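Local structure of suppressor of fused homolog (Drosophila melanogaster, 6LPH) at residues 59-71 / 221-233. The protein probably binds and sequesters DNA-binding transcription factors, an activity of the whole protein, of which this chain is the N-terminal SUFU-domain portion. Numbering follows the deposited sequence.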
ATOM      1  N   ASN A  59       4.237  12.087   0.698  1.00 14.12           N
ATOM      2  CA  ASN A  59       5.559  12.128   0.091  1.00 14.73           C
ATOM      3  C   ASN A  59       6.584  11.777   1.130  1.00 14.67           C
ATOM      4  O   ASN A  59       6.554  12.329   2.239  1.00 19.57           O
ATOM      5  CB  ASN A  59       5.892  13.538  -0.426  1.00 17.16           C
ATOM      6  CG  ASN A  59       7.248  13.587  -1.121  1.00 19.14           C
ATOM      7  OD1 ASN A  59       7.420  12.981  -2.162  1.00 27.26           O
ATOM      8  ND2 ASN A  59       8.208  14.286  -0.539  1.00 20.46           N
ATOM      9  N   TYR A  60       7.497  10.875   0.786  1.00 12.59           N
ATOM     10  CA  TYR A  60       8.643  10.611   1.657  1.00 14.70           C
ATOM     11  C   TYR A  60       9.934  11.015   0.927  1.00 14.72           C
ATOM     12  O   TYR A  60      10.277  10.396  -0.079  1.00 13.99           O
ATOM     13  CB  TYR A  60       8.711   9.136   2.121  1.00 14.02           C
ATOM     14  CG  TYR A  60       9.762   8.994   3.201  1.00 15.15           C
ATOM     15  CD1 TYR A  60      11.038   8.500   2.907  1.00 12.42           C
ATOM     16  CD2 TYR A  60       9.492   9.421   4.530  1.00 16.09           C
ATOM     17  CE1 TYR A  60      12.031   8.429   3.919  1.00 15.44           C
ATOM     18  CE2 TYR A  60      10.469   9.359   5.522  1.00 17.09           C
ATOM     19  CZ  TYR A  60      11.732   8.867   5.216  1.00 16.36           C
ATOM     20  OH  TYR A  60      12.702   8.801   6.210  1.00 20.49           O
ATOM     21  N   PRO A  61      10.656  12.048   1.431  1.00 14.25           N
ATOM     22  CA  PRO A  61      11.842  12.533   0.726  1.00 13.29           C
ATOM     23  C   PRO A  61      12.973  11.511   0.588  1.00 14.86           C
ATOM     24  O   PRO A  61      13.799  11.632  -0.331  1.00 16.15           O
ATOM     25  CB  PRO A  61      12.306  13.737   1.600  1.00 14.06           C
ATOM     26  CG  PRO A  61      11.070  14.192   2.312  1.00 14.58           C
ATOM     27  CD  PRO A  61      10.342  12.888   2.611  1.00 14.21           C
ATOM     28  N   GLY A  62      13.042  10.538   1.496  1.00 14.03           N
ATOM     29  CA  GLY A  62      14.104   9.534   1.429  1.00 13.48           C
ATOM     30  C   GLY A  62      14.955   9.560   2.683  1.00 14.69           C
ATOM     31  O   GLY A  62      14.669  10.321   3.626  1.00 14.41           O
ATOM     32  N   ASP A  63      15.999   8.735   2.682  1.00 14.36           N
ATOM     33  CA  ASP A  63      16.948   8.644   3.788  1.00 16.25           C
ATOM     34  C   ASP A  63      18.200   7.974   3.225  1.00 17.18           C
ATOM     35  O   ASP A  63      18.180   6.804   2.868  1.00 18.03           O
ATOM     36  CB  ASP A  63      16.330   7.842   4.949  1.00 17.73           C
ATOM     37  CG  ASP A  63      17.288   7.610   6.092  1.00 20.59           C
ATOM     38  OD1 ASP A  63      16.805   7.481   7.225  1.00 23.93           O
ATOM     39  OD2 ASP A  63      18.513   7.537   5.882  1.00 22.65           O
ATOM     40  N   VAL A  64      19.267   8.751   3.107  1.00 16.36           N
ATOM     41  CA  VAL A  64      20.526   8.292   2.504  1.00 19.24           C
ATOM     42  C   VAL A  64      21.131   7.063   3.190  1.00 19.85           C
ATOM     43  O   VAL A  64      21.376   6.061   2.541  1.00 23.29           O
ATOM     44  CB  VAL A  64      21.511   9.466   2.345  1.00 21.68           C
ATOM     45  CG1 VAL A  64      22.890   8.993   1.922  1.00 23.13           C
ATOM     46  CG2 VAL A  64      20.947  10.441   1.320  1.00 18.82           C
ATOM     47  N   ASP A  65      21.310   7.128   4.500  1.00 20.80           N
ATOM     48  CA  ASP A  65      21.912   6.043   5.270  1.00 27.34           C
ATOM     49  C   ASP A  65      21.130   4.732   5.146  1.00 28.64           C
ATOM     50  O   ASP A  65      21.725   3.657   5.062  1.00 29.06           O
ATOM     51  CB  ASP A  65      21.955   6.417   6.753  1.00 37.81           C
ATOM     52  CG  ASP A  65      23.271   7.058   7.184  1.00 47.11           C
ATOM     53  OD1 ASP A  65      24.010   7.608   6.338  1.00 41.50           O
ATOM     54  OD2 ASP A  65      23.558   7.012   8.404  1.00 54.75           O
ATOM     55  N   ARG A  66      19.799   4.804   5.156  1.00 25.38           N
ATOM     56  CA  ARG A  66      19.000   3.582   5.096  1.00 25.25           C
ATOM     57  C   ARG A  66      18.626   3.178   3.696  1.00 25.47           C
ATOM     58  O   ARG A  66      17.751   2.329   3.534  1.00 27.43           O
ATOM     59  CB  ARG A  66      17.712   3.737   5.888  1.00 24.59           C
ATOM     60  CG  ARG A  66      17.921   4.161   7.312  1.00 29.91           C
ATOM     61  CD  ARG A  66      16.612   4.058   8.069  1.00 29.40           C
ATOM     62  NE  ARG A  66      16.834   4.442   9.458  1.00 42.57           N
ATOM     63  CZ  ARG A  66      17.302   3.630  10.405  1.00 49.38           C
ATOM     64  NH1 ARG A  66      17.596   2.362  10.140  1.00 50.85           N
ATOM     65  NH2 ARG A  66      17.475   4.087  11.633  1.00 60.51           N
ATOM     66  N   ASN A  67      19.254   3.787   2.685  1.00 25.05           N
ATOM     67  CA  ASN A  67      18.982   3.429   1.292  1.00 23.67           C
ATOM     68  C   ASN A  67      17.499   3.525   0.996  1.00 20.53           C
ATOM     69  O   ASN A  67      16.926   2.622   0.375  1.00 22.23           O
ATOM     70  CB  ASN A  67      19.435   1.990   0.977  1.00 27.42           C
ATOM     71  CG  ASN A  67      20.933   1.854   0.816  1.00 33.01           C
ATOM     72  OD1 ASN A  67      21.628   2.782   0.413  1.00 34.73           O
ATOM     73  ND2 ASN A  67      21.435   0.668   1.103  1.00 39.75           N
ATOM     74  N   VAL A  68      16.868   4.605   1.452  1.00 15.21           N
ATOM     75  CA  VAL A  68      15.472   4.863   1.122  1.00 13.74           C
ATOM     76  C   VAL A  68      15.396   5.968   0.067  1.00 14.07           C
ATOM     77  O   VAL A  68      15.808   7.103   0.330  1.00 12.80           O
ATOM     78  CB  VAL A  68      14.650   5.239   2.363  1.00 13.87           C
ATOM     79  CG1 VAL A  68      13.163   5.327   2.004  1.00 11.80           C
ATOM     80  CG2 VAL A  68      14.883   4.216   3.474  1.00 14.88           C
ATOM     81  N   PRO A  69      14.903   5.636  -1.143  1.00 15.06           N
ATOM     82  CA  PRO A  69      14.802   6.636  -2.191  1.00 15.46           C
ATOM     83  C   PRO A  69      13.533   7.480  -1.949  1.00 14.30           C
ATOM     84  O   PRO A  69      12.662   7.094  -1.141  1.00 14.70           O
ATOM     85  CB  PRO A  69      14.615   5.766  -3.450  1.00 15.74           C
ATOM     86  CG  PRO A  69      13.714   4.667  -2.945  1.00 16.05           C
ATOM     87  CD  PRO A  69      14.279   4.357  -1.560  1.00 15.77           C
ATOM     88  N   PRO A  70      13.428   8.627  -2.626  1.00 15.78           N
ATOM     89  CA  PRO A  70      12.171   9.380  -2.534  1.00 14.34           C
ATOM     90  C   PRO A  70      11.041   8.555  -3.108  1.00 14.97           C
ATOM     91  O   PRO A  70      11.231   7.855  -4.127  1.00 17.03           O
ATOM     92  CB  PRO A  70      12.398  10.616  -3.412  1.00 16.47           C
ATOM     93  CG  PRO A  70      13.761  10.484  -3.996  1.00 19.07           C
ATOM     94  CD  PRO A  70      14.449   9.269  -3.486  1.00 16.82           C
ATOM     95  N   HIS A  71       9.878   8.620  -2.459  1.00 13.05           N
ATOM     96  CA  HIS A  71       8.766   7.793  -2.881  1.00 12.11           C
ATOM     97  C   HIS A  71       7.451   8.313  -2.364  1.00 11.70           C
ATOM     98  O   HIS A  71       7.402   9.246  -1.536  1.00 12.56           O
ATOM     99  CB  HIS A  71       9.003   6.340  -2.475  1.00 12.31           C
ATOM    100  CG  HIS A  71       9.012   6.093  -0.968  1.00 11.83           C
ATOM    101  ND1 HIS A  71      10.139   6.189  -0.207  1.00 12.22           N
ATOM    102  CD2 HIS A  71       8.007   5.661  -0.116  1.00 11.12           C
ATOM    103  CE1 HIS A  71       9.851   5.871   1.069  1.00 10.53           C
ATOM    104  NE2 HIS A  71       8.539   5.566   1.131  1.00 10.52           N
ATOM    105  N   GLN A 221      18.604  -5.553   0.705  1.00 19.68           N
ATOM    106  CA  GLN A 221      20.072  -5.479   0.756  1.00 23.27           C
ATOM    107  C   GLN A 221      20.656  -4.436  -0.184  1.00 21.08           C
ATOM    108  O   GLN A 221      21.779  -4.001   0.001  1.00 23.32           O
ATOM    109  CB  GLN A 221      20.643  -6.829   0.326  1.00 31.58           C
ATOM    110  CG  GLN A 221      21.630  -7.433   1.279  1.00 40.11           C
ATOM    111  CD  GLN A 221      20.939  -8.187   2.387  1.00 39.62           C
ATOM    112  OE1 GLN A 221      20.923  -9.421   2.393  1.00 52.83           O
ATOM    113  NE2 GLN A 221      20.351  -7.456   3.325  1.00 36.66           N
ATOM    114  N   ASP A 222      19.920  -4.082  -1.229  1.00 21.20           N
ATOM    115  CA  ASP A 222      20.411  -3.114  -2.185  1.00 19.07           C
ATOM    116  C   ASP A 222      19.323  -2.127  -2.541  1.00 17.58           C
ATOM    117  O   ASP A 222      18.152  -2.491  -2.580  1.00 14.55           O
ATOM    118  CB  ASP A 222      20.905  -3.822  -3.451  1.00 21.64           C
ATOM    119  CG  ASP A 222      21.802  -2.924  -4.296  1.00 25.02           C
ATOM    120  OD1 ASP A 222      23.046  -3.013  -4.159  1.00 28.84           O
ATOM    121  OD2 ASP A 222      21.266  -2.095  -5.065  1.00 27.47           O
ATOM    122  N   MET A 223      19.716  -0.878  -2.808  1.00 19.14           N
ATOM    123  CA  MET A 223      18.789   0.125  -3.319  1.00 19.38           C
ATOM    124  C   MET A 223      18.065  -0.298  -4.601  1.00 17.44           C
ATOM    125  O   MET A 223      16.881  -0.030  -4.766  1.00 16.93           O
ATOM    126  CB  MET A 223      19.531   1.421  -3.601  1.00 23.84           C
ATOM    127  CG  MET A 223      19.178   2.473  -2.619  1.00 32.62           C
ATOM    128  SD  MET A 223      17.589   3.242  -2.988  1.00 31.59           S
ATOM    129  CE  MET A 223      18.147   4.817  -2.344  1.00 25.80           C
ATOM    130  N   GLN A 224      18.783  -0.965  -5.497  1.00 19.81           N
ATOM    131  CA  GLN A 224      18.209  -1.390  -6.788  1.00 21.94           C
ATOM    132  C   GLN A 224      16.974  -2.289  -6.610  1.00 20.68           C
ATOM    133  O   GLN A 224      16.087  -2.296  -7.457  1.00 21.15           O
ATOM    134  CB  GLN A 224      19.258  -2.118  -7.633  1.00 24.98           C
ATOM    135  CG  GLN A 224      20.480  -1.268  -7.959  1.00 33.07           C
ATOM    136  CD  GLN A 224      21.562  -2.043  -8.707  1.00 39.11           C
ATOM    137  OE1 GLN A 224      21.455  -2.290  -9.922  1.00 37.60           O
ATOM    138  NE2 GLN A 224      22.625  -2.410  -7.988  1.00 37.68           N
ATOM    139  N   THR A 225      16.905  -3.025  -5.502  1.00 17.47           N
ATOM    140  CA  THR A 225      15.769  -3.929  -5.274  1.00 17.67           C
ATOM    141  C   THR A 225      14.765  -3.445  -4.192  1.00 16.68           C
ATOM    142  O   THR A 225      13.850  -4.189  -3.807  1.00 14.70           O
ATOM    143  CB  THR A 225      16.253  -5.368  -4.969  1.00 17.45           C
ATOM    144  OG1 THR A 225      17.193  -5.325  -3.882  1.00 18.31           O
ATOM    145  CG2 THR A 225      16.934  -5.978  -6.203  1.00 16.60           C
ATOM    146  N   GLY A 226      14.920  -2.196  -3.739  1.00 15.03           N
ATOM    147  CA  GLY A 226      13.958  -1.583  -2.840  1.00 15.69           C
ATOM    148  C   GLY A 226      14.554  -0.888  -1.616  1.00 15.02           C
ATOM    149  O   GLY A 226      13.867  -0.107  -0.951  1.00 14.32           O
ATOM    150  N   GLY A 227      15.832  -1.153  -1.345  1.00 15.48           N
ATOM    151  CA  GLY A 227      16.511  -0.660  -0.144  1.00 13.71           C
ATOM    152  C   GLY A 227      15.879  -1.141   1.162  1.00 14.27           C
ATOM    153  O   GLY A 227      14.980  -2.017   1.167  1.00 13.74           O
ATOM    154  N   ASP A 228      16.333  -0.554   2.271  1.00 13.46           N
ATOM    155  CA  ASP A 228      15.881  -0.954   3.613  1.00 16.63           C
ATOM    156  C   ASP A 228      14.365  -1.013   3.770  1.00 14.05           C
ATOM    157  O   ASP A 228      13.834  -1.897   4.465  1.00 15.00           O
ATOM    158  CB  ASP A 228      16.353   0.098   4.600  1.00 23.24           C
ATOM    159  CG  ASP A 228      17.146  -0.462   5.700  1.00 32.38           C
ATOM    160  OD1 ASP A 228      16.650  -1.422   6.350  1.00 37.69           O
ATOM    161  OD2 ASP A 228      18.278   0.073   5.928  1.00 35.30           O
ATOM    162  N   TRP A 229      13.662  -0.063   3.146  1.00 12.39           N
ATOM    163  CA  TRP A 229      12.215   0.046   3.352  1.00 12.57           C
ATOM    164  C   TRP A 229      11.368  -0.557   2.278  1.00 12.67           C
ATOM    165  O   TRP A 229      10.159  -0.298   2.239  1.00 12.70           O
ATOM    166  CB  TRP A 229      11.811   1.500   3.524  1.00 14.01           C
ATOM    167  CG  TRP A 229      12.188   2.096   4.850  1.00 15.01           C
ATOM    168  CD1 TRP A 229      13.057   1.585   5.820  1.00 14.67           C
ATOM    169  CD2 TRP A 229      11.756   3.394   5.363  1.00 15.28           C
ATOM    170  NE1 TRP A 229      13.170   2.453   6.872  1.00 15.89           N
ATOM    171  CE2 TRP A 229      12.414   3.559   6.666  1.00 16.42           C
ATOM    172  CE3 TRP A 229      10.918   4.404   4.886  1.00 13.32           C
ATOM    173  CZ2 TRP A 229      12.218   4.698   7.450  1.00 19.33           C
ATOM    174  CZ3 TRP A 229      10.721   5.546   5.692  1.00 15.24           C
ATOM    175  CH2 TRP A 229      11.362   5.684   6.934  1.00 17.95           C
ATOM    176  N   LEU A 230      11.989  -1.364   1.412  1.00 13.26           N
ATOM    177  CA  LEU A 230      11.269  -2.175   0.414  1.00 12.25           C
ATOM    178  C   LEU A 230      10.339  -1.321  -0.458  1.00 12.08           C
ATOM    179  O   LEU A 230       9.151  -1.580  -0.578  1.00 11.45           O
ATOM    180  CB  LEU A 230      10.524  -3.339   1.096  1.00 11.96           C
ATOM    181  CG  LEU A 230      11.441  -4.417   1.710  1.00 14.54           C
ATOM    182  CD1 LEU A 230      10.684  -5.372   2.634  1.00 16.54           C
ATOM    183  CD2 LEU A 230      12.211  -5.183   0.636  1.00 16.93           C
ATOM    184  N   VAL A 231      10.901  -0.280  -1.055  1.00 13.14           N
ATOM    185  CA  VAL A 231      10.156   0.558  -1.959  1.00 12.00           C
ATOM    186  C   VAL A 231       9.978  -0.201  -3.272  1.00 11.79           C
ATOM    187  O   VAL A 231      10.930  -0.790  -3.800  1.00 12.57           O
ATOM    188  CB  VAL A 231      10.894   1.894  -2.191  1.00 13.74           C
ATOM    189  CG1 VAL A 231      10.252   2.707  -3.330  1.00 12.53           C
ATOM    190  CG2 VAL A 231      10.937   2.691  -0.882  1.00 13.11           C
ATOM    191  N   THR A 232       8.762  -0.185  -3.791  1.00 10.50           N
ATOM    192  CA  THR A 232       8.498  -0.792  -5.112  1.00 11.40           C
ATOM    193  C   THR A 232       8.773   0.174  -6.271  1.00 11.94           C
ATOM    194  O   THR A 232       8.208   1.273  -6.299  1.00 11.42           O
ATOM    195  CB  THR A 232       7.033  -1.234  -5.197  1.00 11.03           C
ATOM    196  OG1 THR A 232       6.774  -2.177  -4.156  1.00 10.85           O
ATOM    197  CG2 THR A 232       6.706  -1.856  -6.581  1.00 10.93           C
ATOM    198  N   ASN A 233       9.638  -0.249  -7.215  1.00 12.71           N
ATOM    199  CA  ASN A 233       9.939   0.521  -8.417  1.00 13.35           C
ATOM    200  C   ASN A 233       9.334  -0.212  -9.631  1.00 14.36           C
ATOM    201  O   ASN A 233       9.821  -1.269 -10.015  1.00 14.88           O
ATOM    202  CB  ASN A 233      11.468   0.698  -8.591  1.00 14.84           C
ATOM    203  CG  ASN A 233      11.839   1.212  -9.973  1.00 19.52           C
ATOM    204  OD1 ASN A 233      11.025   1.821 -10.669  1.00 16.09           O
ATOM    205  ND2 ASN A 233      13.086   0.935 -10.396  1.00 26.01           N
TER
HETATM  206  O   HOH W   1      14.271   1.679   0.968  1.00 13.69           O
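The hairpin loop joining strands 54-60 and 71-77, with its G1 bulge where N67 and V68 face D63, lies against the loop that follows helix 201-219, and W229 contributes more to the buried surface than any other residue. V68 CG2 makes a CH-pi contact over one face of the indole, 3.8 Å from the centroid of the five-membered ring and 14° off its normal. At the far end of the indole, W229 CZ3 comes 3.5 Å from Y60 CZ, over a face of the phenol; the planes are inclined at 41°, an oblique pairing. V231 makes a second CH-pi contact, its CG2 lying over the imidazole face of H71, 3.8 Å from the ring centroid, and also touching P69 CD. That imidazole is fixed in rotation, because H71 ND1 gives a nearly straight hydrogen bond of 2.8 Å, in the plane of the imidazole, to P69 O while NE2 bonds R107 of strand 97-109. M223, its chain bent at chi2 and chi3, runs antiparallel alongside P69, with M223 SD 3.8 Å from P69 CD. An alanine in place of W229 would probably leave V68 CG2 and the phenol of Y60 without their aromatic partner and open a gap between the loops. One water donates to N67 O and G226 O and accepts from W229 N, so apolar contact holds the side chains while the backbones join mainly through water, beside a CA-H...O contact of 3.3 Å from G227 CA to N67 O.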